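PDB 2DT8: DegV family protein from Thermus thermophilus, which binds a fatty acid, with a palmitic acid molecule held in its interior, and also carries a zinc ion. Local coordinates for residues R150-S158 / I211-R222; D81-L92 / G108-A118. All blocks are in the same frame, centred on the assembly; numbering follows the deposited sequence.

Overall arrangement
Two ways of tying a strand into an alpha/beta protein appear here, in the two halves of a DegV-type fold. Contact 2 comes first along the chain and is complete before contact 1 opens: it pairs parallel strands 82-87 and 110-114 of the six-stranded mixed sheet. Contact 1 sets helix 204-219 against strand 154-158, an outermost strand of the four-stranded sheet. Helix 139-151, which packs on the first sheet, leads through a short turn into that strand. The contact centres lie about 23 Å apart, yet the two meet where Arg150 NH1 probably hydrogen-bonds Gln116 OE1 at 2.9 Å. Palmitic acid touches Ile88 and Ala118, in the turns after the strands of contact 2, and Phe157 in strand 154-158.

Contact 1 of 2, residues R150-S158 / I211-R222; sequences RRDHFVRFS and ILKAFRAWAEGR. With PLM (palmitic acid), chain C.
The indole of Trp218 is sandwiched: Phe154 CB sits over one face, a CH-pi contact 3.7 Å from the centroid of the five-membered ring, and Arg222 NE lies over the centre of the opposite face. A water at the indole edge accepts a weak bond from NE1 and donates to Asp152 OD1. The Phe154 ring, with CG anti to the backbone N (chi1 179°), reaches the helix and receives the edge of Phe215 on one face, a T-shaped pair with centroids 5.3 Å apart; Ala214 CB lies at its rim, in plane. The guanidinium of Arg222 forms an end-on, two-nitrogen salt bridge with the Asp152 carboxylate, NH1 to OD2 at 2.8 Å and nearly straight, NH2 to OD1 at 2.9 Å and more bent, both on syn lone pairs. Its NE bonds Trp218 O at 2.7 Å, fixing the group flat against the indole. Arg156 CB lies on Ile211 CG2. Phe157 lays one ring face on the palmitic acid chain. Strand 154-158 and the helical segment 211-219 run antiparallel, their axes 9.3 Å apart at closest approach; strand 273-279 pairs beside the former and adds Phe275 to the aromatic cluster, and helix 236-247 flanks the latter.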
loop_
_atom_site.group_PDB
_atom_site.type_symbol
_atom_site.label_atom_id
_atom_site.label_comp_id
_atom_site.label_asym_id
_atom_site.label_seq_id
_atom_site.Cartn_x
_atom_site.Cartn_y
_atom_site.Cartn_z
ATOM N N ARG A 150 -0.594 -12.895 1.214
ATOM C CA ARG A 150 -1.930 -12.328 1.098
ATOM C C ARG A 150 -2.804 -12.804 2.270
ATOM O O ARG A 150 -3.540 -12.020 2.887
ATOM C CB ARG A 150 -2.575 -12.754 -0.225
ATOM C CG ARG A 150 -4.005 -12.217 -0.401
ATOM C CD ARG A 150 -4.730 -12.888 -1.559
ATOM N NE ARG A 150 -5.096 -14.278 -1.286
ATOM C CZ ARG A 150 -6.094 -14.655 -0.483
ATOM N NH1 ARG A 150 -6.839 -13.753 0.149
ATOM N NH2 ARG A 150 -6.357 -15.946 -0.315
ATOM N N ARG A 151 -2.687 -14.092 2.621
ATOM C CA ARG A 151 -3.503 -14.675 3.682
ATOM C C ARG A 151 -3.049 -14.356 5.105
ATOM O O ARG A 151 -3.872 -14.271 6.023
ATOM C CB ARG A 151 -3.536 -16.199 3.526
ATOM C CG ARG A 151 -4.215 -16.684 2.251
ATOM C CD ARG A 151 -4.152 -18.209 2.129
ATOM N NE ARG A 151 -4.719 -18.876 3.299
ATOM C CZ ARG A 151 -5.333 -20.059 3.265
ATOM N NH1 ARG A 151 -5.529 -20.679 2.105
ATOM N NH2 ARG A 151 -5.752 -20.617 4.391
ATOM N N ASP A 152 -1.698 -14.173 5.198
ATOM C CA ASP A 152 -1.095 -13.928 6.493
ATOM C C ASP A 152 -0.174 -12.711 6.550
ATOM O O ASP A 152 1.018 -12.796 6.258
ATOM C CB ASP A 152 -0.335 -15.197 6.921
ATOM C CG ASP A 152 0.370 -15.056 8.267
ATOM O OD1 ASP A 152 -0.165 -14.365 9.157
ATOM O OD2 ASP A 152 1.457 -15.660 8.444
ATOM N N HIS A 153 -0.750 -11.564 6.883
ATOM C CA HIS A 153 0.038 -10.354 7.060
ATOM C C HIS A 153 -0.684 -9.471 8.063
ATOM O O HIS A 153 -1.794 -9.783 8.521
ATOM C CB HIS A 153 0.336 -9.618 5.734
ATOM C CG HIS A 153 -0.854 -9.006 5.065
ATOM N ND1 HIS A 153 -1.506 -9.613 4.013
ATOM C CD2 HIS A 153 -1.451 -7.802 5.234
ATOM C CE1 HIS A 153 -2.449 -8.806 3.559
ATOM N NE2 HIS A 153 -2.436 -7.700 4.282
ATOM N N PHE A 154 -0.024 -8.389 8.444
ATOM C CA PHE A 154 -0.562 -7.492 9.438
ATOM C C PHE A 154 -0.617 -6.064 8.934
ATOM O O PHE A 154 0.264 -5.636 8.200
ATOM C CB PHE A 154 0.344 -7.529 10.670
ATOM C CG PHE A 154 -0.089 -6.621 11.771
ATOM C CD1 PHE A 154 -1.047 -7.040 12.681
ATOM C CD2 PHE A 154 0.447 -5.338 11.892
ATOM C CE1 PHE A 154 -1.469 -6.198 13.710
ATOM C CE2 PHE A 154 0.027 -4.493 12.917
ATOM C CZ PHE A 154 -0.928 -4.926 13.822
ATOM N N VAL A 155 -1.669 -5.352 9.319
ATOM C CA VAL A 155 -1.778 -3.939 8.996
ATOM C C VAL A 155 -2.702 -3.204 9.954
ATOM O O VAL A 155 -3.789 -3.675 10.286
ATOM C CB VAL A 155 -2.244 -3.665 7.525
ATOM C CG1 VAL A 155 -3.526 -4.428 7.200
ATOM C CG2 VAL A 155 -2.457 -2.150 7.328
ATOM N N ARG A 156 -2.221 -2.062 10.441
ATOM C CA ARG A 156 -3.009 -1.189 11.294
ATOM C C ARG A 156 -2.644 0.231 10.922
ATOM O O ARG A 156 -1.485 0.530 10.640
ATOM C CB ARG A 156 -2.688 -1.384 12.780
ATOM C CG ARG A 156 -3.282 -2.630 13.410
ATOM C CD ARG A 156 -4.803 -2.595 13.432
ATOM N NE ARG A 156 -5.357 -3.739 14.164
ATOM C CZ ARG A 156 -5.434 -4.977 13.683
ATOM N NH1 ARG A 156 -4.998 -5.256 12.463
ATOM N NH2 ARG A 156 -5.953 -5.951 14.427
ATOM N N PHE A 157 -3.637 1.106 10.908
ATOM C CA PHE A 157 -3.362 2.512 10.648
ATOM C C PHE A 157 -4.435 3.379 11.272
ATOM O O PHE A 157 -5.517 2.906 11.627
ATOM C CB PHE A 157 -3.238 2.820 9.139
ATOM C CG PHE A 157 -4.520 2.682 8.353
ATOM C CD1 PHE A 157 -4.986 1.427 7.947
ATOM C CD2 PHE A 157 -5.232 3.814 7.961
ATOM C CE1 PHE A 157 -6.138 1.313 7.152
ATOM C CE2 PHE A 157 -6.384 3.711 7.169
ATOM C CZ PHE A 157 -6.840 2.451 6.763
ATOM N N SER A 158 -4.101 4.652 11.458
ATOM C CA SER A 158 -5.047 5.626 11.985
ATOM C C SER A 158 -5.034 6.808 11.020
ATOM O O SER A 158 -4.124 6.939 10.191
ATOM C CB SER A 158 -4.636 6.068 13.390
ATOM O OG SER A 158 -5.645 6.866 13.993
ATOM N N ILE A 211 -2.558 -0.486 18.828
ATOM C CA ILE A 211 -2.012 -1.015 17.594
ATOM C C ILE A 211 -0.889 -2.022 17.954
ATOM O O ILE A 211 -0.782 -3.115 17.391
ATOM C CB ILE A 211 -1.327 0.090 16.641
ATOM C CG1 ILE A 211 -2.429 0.905 15.957
ATOM C CG2 ILE A 211 -0.386 -0.534 15.601
ATOM C CD1 ILE A 211 -1.905 2.122 15.208
ATOM N N LEU A 212 -0.139 -1.700 19.057
ATOM C CA LEU A 212 0.940 -2.605 19.464
ATOM C C LEU A 212 0.370 -3.869 20.132
ATOM O O LEU A 212 0.930 -4.962 19.979
ATOM C CB LEU A 212 1.908 -1.890 20.413
ATOM C CG LEU A 212 3.206 -2.641 20.718
ATOM C CD1 LEU A 212 4.153 -2.580 19.528
ATOM C CD2 LEU A 212 3.854 -2.033 21.943
ATOM N N LYS A 213 -0.774 -3.708 20.743
ATOM C CA LYS A 213 -1.449 -4.857 21.331
ATOM C C LYS A 213 -1.829 -5.828 20.208
ATOM O O LYS A 213 -1.600 -7.034 20.314
ATOM C CB LYS A 213 -2.710 -4.409 22.080
ATOM C CG LYS A 213 -3.561 -5.565 22.600
ATOM C CD LYS A 213 -4.823 -5.060 23.303
ATOM C CE LYS A 213 -5.735 -6.213 23.709
ATOM N NZ LYS A 213 -6.966 -5.730 24.410
ATOM N N ALA A 214 -2.414 -5.297 19.140
ATOM C CA ALA A 214 -2.819 -6.117 17.999
ATOM C C ALA A 214 -1.596 -6.757 17.351
ATOM O O ALA A 214 -1.625 -7.930 16.962
ATOM C CB ALA A 214 -3.563 -5.265 16.976
ATOM N N PHE A 215 -0.522 -5.984 17.228
ATOM C CA PHE A 215 0.706 -6.477 16.624
ATOM C C PHE A 215 1.324 -7.625 17.408
ATOM O O PHE A 215 1.744 -8.626 16.822
ATOM C CB PHE A 215 1.729 -5.349 16.503
ATOM C CG PHE A 215 3.020 -5.770 15.862
ATOM C CD1 PHE A 215 3.038 -6.268 14.560
ATOM C CD2 PHE A 215 4.221 -5.664 16.555
ATOM C CE1 PHE A 215 4.235 -6.650 13.957
ATOM C CE2 PHE A 215 5.425 -6.043 15.957
ATOM C CZ PHE A 215 5.431 -6.534 14.661
ATOM N N ARG A 216 1.397 -7.480 18.725
ATOM C CA ARG A 216 1.964 -8.539 19.549
ATOM C C ARG A 216 1.146 -9.824 19.403
ATOM O O ARG A 216 1.712 -10.914 19.304
ATOM C CB ARG A 216 2.013 -8.109 21.017
ATOM C CG ARG A 216 3.135 -7.137 21.344
ATOM C CD ARG A 216 3.108 -6.785 22.830
ATOM N NE ARG A 216 4.158 -5.845 23.220
ATOM C CZ ARG A 216 5.433 -6.174 23.408
ATOM N NH1 ARG A 216 5.832 -7.427 23.241
ATOM N NH2 ARG A 216 6.310 -5.245 23.767
ATOM N N ALA A 217 -0.178 -9.693 19.390
ATOM C CA ALA A 217 -1.059 -10.849 19.236
ATOM C C ALA A 217 -0.787 -11.534 17.896
ATOM O O ALA A 217 -0.665 -12.760 17.829
ATOM C CB ALA A 217 -2.514 -10.420 19.316
ATOM N N TRP A 218 -0.689 -10.743 16.830
ATOM C CA TRP A 218 -0.410 -11.285 15.499
ATOM C C TRP A 218 0.998 -11.886 15.404
ATOM O O TRP A 218 1.206 -12.910 14.740
ATOM C CB TRP A 218 -0.542 -10.181 14.437
ATOM C CG TRP A 218 -0.082 -10.602 13.076
ATOM C CD1 TRP A 218 -0.819 -11.243 12.119
ATOM C CD2 TRP A 218 1.241 -10.475 12.544
ATOM N NE1 TRP A 218 -0.036 -11.522 11.030
ATOM C CE2 TRP A 218 1.234 -11.058 11.257
ATOM C CE3 TRP A 218 2.433 -9.912 13.023
ATOM C CZ2 TRP A 218 2.373 -11.120 10.454
ATOM C CZ3 TRP A 218 3.569 -9.970 12.224
ATOM C CH2 TRP A 218 3.528 -10.566 10.947
ATOM N N ALA A 219 1.961 -11.248 16.069
ATOM C CA ALA A 219 3.367 -11.658 16.033
ATOM C C ALA A 219 3.726 -12.979 16.714
ATOM O O ALA A 219 4.807 -13.529 16.467
ATOM C CB ALA A 219 4.237 -10.539 16.622
ATOM N N GLU A 220 2.869 -13.488 17.477
ATOM C CA GLU A 220 3.157 -14.712 18.224
ATOM C C GLU A 220 3.750 -15.844 17.383
ATOM O O GLU A 220 3.145 -16.299 16.415
ATOM C CB GLU A 220 1.887 -15.199 18.916
ATOM C CG GLU A 220 2.123 -16.248 19.986
ATOM C CD GLU A 220 2.760 -15.658 21.224
ATOM O OE1 GLU A 220 2.570 -14.447 21.461
ATOM O OE2 GLU A 220 3.439 -16.401 21.964
ATOM N N GLY A 221 4.768 -16.425 17.984
ATOM C CA GLY A 221 5.436 -17.530 17.310
ATOM C C GLY A 221 6.314 -17.240 16.102
ATOM O O GLY A 221 6.941 -18.151 15.563
ATOM N N ARG A 222 6.385 -15.985 15.670
ATOM C CA ARG A 222 7.184 -15.645 14.501
ATOM C C ARG A 222 8.627 -15.298 14.870
ATOM O O ARG A 222 8.880 -14.536 15.807
ATOM C CB ARG A 222 6.515 -14.486 13.745
ATOM C CG ARG A 222 5.075 -14.789 13.311
ATOM C CD ARG A 222 4.362 -13.540 12.785
ATOM N NE ARG A 222 2.913 -13.725 12.761
ATOM C CZ ARG A 222 2.241 -14.302 11.767
ATOM N NH1 ARG A 222 2.884 -14.747 10.698
ATOM N NH2 ARG A 222 0.924 -14.441 11.854
HETATM C C1 PLM C . -7.775 4.683 -8.093
HETATM O O1 PLM C . -8.100 3.545 -8.710
HETATM O O2 PLM C . -8.243 5.731 -8.486
HETATM C C2 PLM C . -6.832 4.656 -6.908
HETATM C C3 PLM C . -7.631 4.336 -5.641
HETATM C C4 PLM C . -6.712 4.350 -4.417
HETATM C C5 PLM C . -7.528 3.986 -3.178
HETATM C C6 PLM C . -6.619 3.898 -1.953
HETATM C C7 PLM C . -7.467 3.576 -0.738
HETATM C C8 PLM C . -6.578 3.282 0.447
HETATM C C9 PLM C . -7.437 2.645 1.536
HETATM C CA PLM C . -6.800 2.875 2.892
HETATM C CB PLM C . -5.777 1.777 3.120
HETATM C CC PLM C . -4.385 2.381 3.059
HETATM C CD PLM C . -3.653 2.058 4.348
HETATM C CE PLM C . -2.327 2.815 4.365
HETATM C CF PLM C . -1.620 2.591 5.710
HETATM C CG PLM C . -0.941 1.221 5.713
HETATM O O HOH W 1 -2.429 -13.310 10.093
#

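Contact 2 of 2, residues D81-L92 / G108-A118; sequences DHVLSLHISGKL and GRVTVVDTQAA
His82 reaches across to the neighbouring strand from a CB 4.1 Å from Arg109 O. With CG anti to the backbone N (chi1 -163°), the imidazole passes beneath that carbonyl: CG is 3.6 Å from Arg109 O, which stands over one ring face. CD2 lies 3.9 Å from Thr111 OG1. ND1 is hydrogen-bonded to a water, and that water donates to Gly108 O; CE1 approaches the same oxygen, and at the tip NE2 shares a 2.7 Å hydrogen bond with Thr111 OG1. From there the backbones pair in parallel, Val83 N to Arg109 O, Thr111 N to Val83 O, and onward to His87 N. This pairing is that of a beta-alpha-beta unit, in which helix 95-103 carries the chain from strand 82-87 to strand 110-114. On one face of the sheet Leu84 CD1 packs on Val113 CG2 at 3.8 Å, under helix 139-151; on the other, Ser85 OG and His87 NE2 are hydrogen-bonded. At the C-terminal ends of the strands, His87 O accepts from both Thr115 N and OG1, and Ser89 N bonds Ala117 O. Asp114 OD1 closes an Asx turn with Gln116 N while OD2 takes Gly90 N at 2.9 Å, from above the carboxylate plane. Were Asp114 an alanine, the amides of Gly90 and Gln116 would probably lose their carboxylate partner, leaving the Gly90 turn less firmly held. Beyond, the palmitic acid touches Ala118 and Ile88.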
loop_
_atom_site.group_PDB
_atom_site.type_symbol
_atom_site.label_atom_id
_atom_site.label_comp_id
_atom_site.label_asym_id
_atom_site.label_seq_id
_atom_site.Cartn_x
_atom_site.Cartn_y
_atom_site.Cartn_z
ATOM N N ASP A 81 10.940 -13.234 -20.272
ATOM C CA ASP A 81 10.048 -14.276 -20.753
ATOM C C ASP A 81 8.669 -14.166 -20.124
ATOM O O ASP A 81 7.688 -14.662 -20.673
ATOM C CB ASP A 81 10.612 -15.656 -20.408
ATOM C CG ASP A 81 11.974 -15.895 -21.008
ATOM O OD1 ASP A 81 12.095 -15.815 -22.246
ATOM O OD2 ASP A 81 12.921 -16.161 -20.239
ATOM N N HIS A 82 8.597 -13.506 -18.974
ATOM C CA HIS A 82 7.337 -13.413 -18.254
ATOM C C HIS A 82 7.318 -12.177 -17.367
ATOM O O HIS A 82 8.369 -11.718 -16.913
ATOM C CB HIS A 82 7.171 -14.669 -17.382
ATOM C CG HIS A 82 5.770 -14.913 -16.912
ATOM N ND1 HIS A 82 4.879 -15.690 -17.618
ATOM C CD2 HIS A 82 5.105 -14.480 -15.813
ATOM C CE1 HIS A 82 3.724 -15.728 -16.975
ATOM N NE2 HIS A 82 3.834 -15.003 -15.878
ATOM N N VAL A 83 6.117 -11.655 -17.129
ATOM C CA VAL A 83 5.937 -10.488 -16.276
ATOM C C VAL A 83 5.034 -10.843 -15.102
ATOM O O VAL A 83 3.958 -11.424 -15.280
ATOM C CB VAL A 83 5.278 -9.317 -17.047
ATOM C CG1 VAL A 83 4.885 -8.195 -16.076
ATOM C CG2 VAL A 83 6.243 -8.765 -18.075
ATOM N N LEU A 84 5.492 -10.525 -13.894
ATOM C CA LEU A 84 4.703 -10.752 -12.693
ATOM C C LEU A 84 4.292 -9.328 -12.308
ATOM O O LEU A 84 5.155 -8.493 -12.012
ATOM C CB LEU A 84 5.565 -11.412 -11.614
ATOM C CG LEU A 84 4.895 -11.605 -10.257
ATOM C CD1 LEU A 84 3.601 -12.396 -10.411
ATOM C CD2 LEU A 84 5.865 -12.348 -9.332
ATOM N N SER A 85 2.987 -9.063 -12.343
ATOM C CA SER A 85 2.413 -7.734 -12.093
ATOM C C SER A 85 1.616 -7.728 -10.783
ATOM O O SER A 85 0.551 -8.344 -10.700
ATOM C CB SER A 85 1.506 -7.394 -13.285
ATOM O OG SER A 85 1.452 -6.001 -13.571
ATOM N N LEU A 86 2.134 -7.030 -9.770
ATOM C CA LEU A 86 1.539 -6.956 -8.429
ATOM C C LEU A 86 0.854 -5.605 -8.216
ATOM O O LEU A 86 1.426 -4.546 -8.439
ATOM C CB LEU A 86 2.617 -7.155 -7.360
ATOM C CG LEU A 86 2.905 -8.613 -6.996
ATOM C CD1 LEU A 86 3.282 -9.399 -8.229
ATOM C CD2 LEU A 86 4.012 -8.673 -5.957
ATOM N N HIS A 87 -0.405 -5.722 -7.755
ATOM C CA HIS A 87 -1.153 -4.500 -7.532
ATOM C C HIS A 87 -2.116 -4.240 -6.325
ATOM O O HIS A 87 -2.521 -5.166 -5.634
ATOM C CB HIS A 87 -2.024 -4.339 -8.795
ATOM C CG HIS A 87 -1.110 -4.192 -9.983
ATOM N ND1 HIS A 87 -0.402 -3.065 -10.243
ATOM C CD2 HIS A 87 -0.830 -5.132 -10.981
ATOM C CE1 HIS A 87 0.290 -3.323 -11.370
ATOM N NE2 HIS A 87 0.052 -4.552 -11.835
ATOM N N ILE A 88 -2.442 -2.946 -6.152
ATOM C CA ILE A 88 -3.293 -2.613 -5.027
ATOM C C ILE A 88 -4.572 -3.425 -5.190
ATOM O O ILE A 88 -5.001 -3.779 -6.294
ATOM C CB ILE A 88 -3.551 -1.105 -5.205
ATOM C CG1 ILE A 88 -4.626 -0.659 -4.213
ATOM C CG2 ILE A 88 -3.988 -0.762 -6.652
ATOM C CD1 ILE A 88 -4.742 0.876 -4.122
ATOM N N SER A 89 -5.191 -3.667 -4.046
ATOM C CA SER A 89 -6.452 -4.383 -3.935
ATOM C C SER A 89 -7.489 -4.043 -5.003
ATOM O O SER A 89 -7.795 -2.870 -5.250
ATOM C CB SER A 89 -7.067 -4.108 -2.565
ATOM O OG SER A 89 -8.358 -4.681 -2.470
ATOM N N GLY A 90 -8.051 -5.088 -5.608
ATOM C CA GLY A 90 -9.082 -4.908 -6.612
ATOM C C GLY A 90 -10.390 -4.281 -6.123
ATOM O O GLY A 90 -11.232 -3.851 -6.899
ATOM N N LYS A 91 -10.499 -4.275 -4.781
ATOM C CA LYS A 91 -11.695 -3.688 -4.208
ATOM C C LYS A 91 -11.537 -2.178 -3.859
ATOM O O LYS A 91 -12.458 -1.454 -3.506
ATOM C CB LYS A 91 -12.040 -4.338 -2.822
ATOM C CG LYS A 91 -12.210 -5.847 -2.893
ATOM C CD LYS A 91 -13.601 -6.184 -3.407
ATOM C CE LYS A 91 -13.828 -7.679 -3.499
ATOM N NZ LYS A 91 -14.808 -7.976 -4.579
ATOM N N LEU A 92 -10.275 -1.769 -4.077
ATOM C CA LEU A 92 -9.950 -0.392 -3.763
ATOM C C LEU A 92 -9.698 0.382 -5.067
ATOM O O LEU A 92 -9.761 1.617 -5.093
ATOM C CB LEU A 92 -8.681 -0.252 -2.889
ATOM C CG LEU A 92 -8.660 -0.906 -1.506
ATOM C CD1 LEU A 92 -7.290 -0.676 -0.864
ATOM C CD2 LEU A 92 -9.775 -0.325 -0.633
ATOM N N GLY A 108 -0.334 -15.929 -21.808
ATOM C CA GLY A 108 0.711 -16.803 -21.314
ATOM C C GLY A 108 1.958 -16.164 -20.699
ATOM O O GLY A 108 2.719 -16.793 -19.976
ATOM N N ARG A 109 2.130 -14.883 -21.072
ATOM C CA ARG A 109 3.256 -14.164 -20.509
ATOM C C ARG A 109 3.169 -13.166 -19.405
ATOM O O ARG A 109 4.164 -12.535 -19.069
ATOM C CB ARG A 109 3.803 -13.609 -21.781
ATOM C CG ARG A 109 4.404 -14.635 -22.754
ATOM C CD ARG A 109 5.308 -13.962 -23.771
ATOM N NE ARG A 109 4.559 -13.116 -24.689
ATOM C CZ ARG A 109 5.108 -12.182 -25.462
ATOM N NH1 ARG A 109 6.403 -11.912 -25.370
ATOM N NH2 ARG A 109 4.352 -11.516 -26.325
ATOM N N VAL A 110 1.951 -13.042 -18.849
ATOM C CA VAL A 110 1.793 -12.066 -17.788
ATOM C C VAL A 110 0.893 -12.628 -16.721
ATOM O O VAL A 110 -0.201 -13.128 -17.003
ATOM C CB VAL A 110 1.175 -10.764 -18.333
ATOM C CG1 VAL A 110 0.971 -9.768 -17.171
ATOM C CG2 VAL A 110 2.059 -10.157 -19.401
ATOM N N THR A 111 1.351 -12.546 -15.476
ATOM C CA THR A 111 0.545 -12.995 -14.350
ATOM C C THR A 111 0.235 -11.778 -13.504
ATOM O O THR A 111 1.141 -11.126 -12.980
ATOM C CB THR A 111 1.288 -14.026 -13.489
ATOM O OG1 THR A 111 1.620 -15.168 -14.291
ATOM C CG2 THR A 111 0.414 -14.470 -12.315
ATOM N N VAL A 112 -1.049 -11.460 -13.381
ATOM C CA VAL A 112 -1.484 -10.314 -12.593
ATOM C C VAL A 112 -1.948 -10.804 -11.228
ATOM O O VAL A 112 -2.791 -11.700 -11.135
ATOM C CB VAL A 112 -2.647 -9.587 -13.296
ATOM C CG1 VAL A 112 -3.141 -8.422 -12.437
ATOM C CG2 VAL A 112 -2.195 -9.095 -14.669
ATOM N N VAL A 113 -1.392 -10.217 -10.171
ATOM C CA VAL A 113 -1.731 -10.585 -8.801
ATOM C C VAL A 113 -2.376 -9.443 -8.016
ATOM O O VAL A 113 -1.808 -8.348 -7.913
ATOM C CB VAL A 113 -0.455 -11.041 -8.030
ATOM C CG1 VAL A 113 -0.815 -11.408 -6.597
ATOM C CG2 VAL A 113 0.210 -12.229 -8.743
ATOM N N ASP A 114 -3.563 -9.710 -7.477
ATOM C CA ASP A 114 -4.293 -8.761 -6.643
ATOM C C ASP A 114 -3.775 -9.070 -5.241
ATOM O O ASP A 114 -4.074 -10.127 -4.678
ATOM C CB ASP A 114 -5.799 -9.042 -6.736
ATOM C CG ASP A 114 -6.625 -8.092 -5.892
ATOM O OD1 ASP A 114 -6.063 -7.478 -4.969
ATOM O OD2 ASP A 114 -7.846 -7.974 -6.135
ATOM N N THR A 115 -2.982 -8.156 -4.685
ATOM C CA THR A 115 -2.389 -8.349 -3.365
ATOM C C THR A 115 -3.337 -8.127 -2.204
ATOM O O THR A 115 -3.017 -8.492 -1.071
ATOM C CB THR A 115 -1.221 -7.388 -3.126
ATOM O OG1 THR A 115 -1.721 -6.041 -3.141
ATOM C CG2 THR A 115 -0.136 -7.565 -4.189
ATOM N N GLN A 116 -4.490 -7.523 -2.474
ATOM C CA GLN A 116 -5.465 -7.196 -1.429
ATOM C C GLN A 116 -4.847 -6.250 -0.400
ATOM O O GLN A 116 -5.268 -6.198 0.756
ATOM C CB GLN A 116 -5.993 -8.454 -0.726
ATOM C CG GLN A 116 -6.864 -9.331 -1.627
ATOM C CD GLN A 116 -7.611 -10.387 -0.847
ATOM O OE1 GLN A 116 -7.105 -10.908 0.134
ATOM N NE2 GLN A 116 -8.821 -10.717 -1.292
ATOM N N ALA A 117 -3.854 -5.489 -0.847
ATOM C CA ALA A 117 -3.177 -4.541 0.027
ATOM C C ALA A 117 -3.071 -3.175 -0.636
ATOM O O ALA A 117 -3.545 -2.969 -1.757
ATOM C CB ALA A 117 -1.788 -5.058 0.383
ATOM N N ALA A 118 -2.426 -2.243 0.056
ATOM C CA ALA A 118 -2.250 -0.890 -0.460
ATOM C C ALA A 118 -0.936 -0.311 0.073
ATOM O O ALA A 118 -0.413 -0.788 1.077
ATOM C CB ALA A 118 -3.437 -0.013 -0.019
HETATM O O HOH W 2 5.312 -17.594 -19.666
#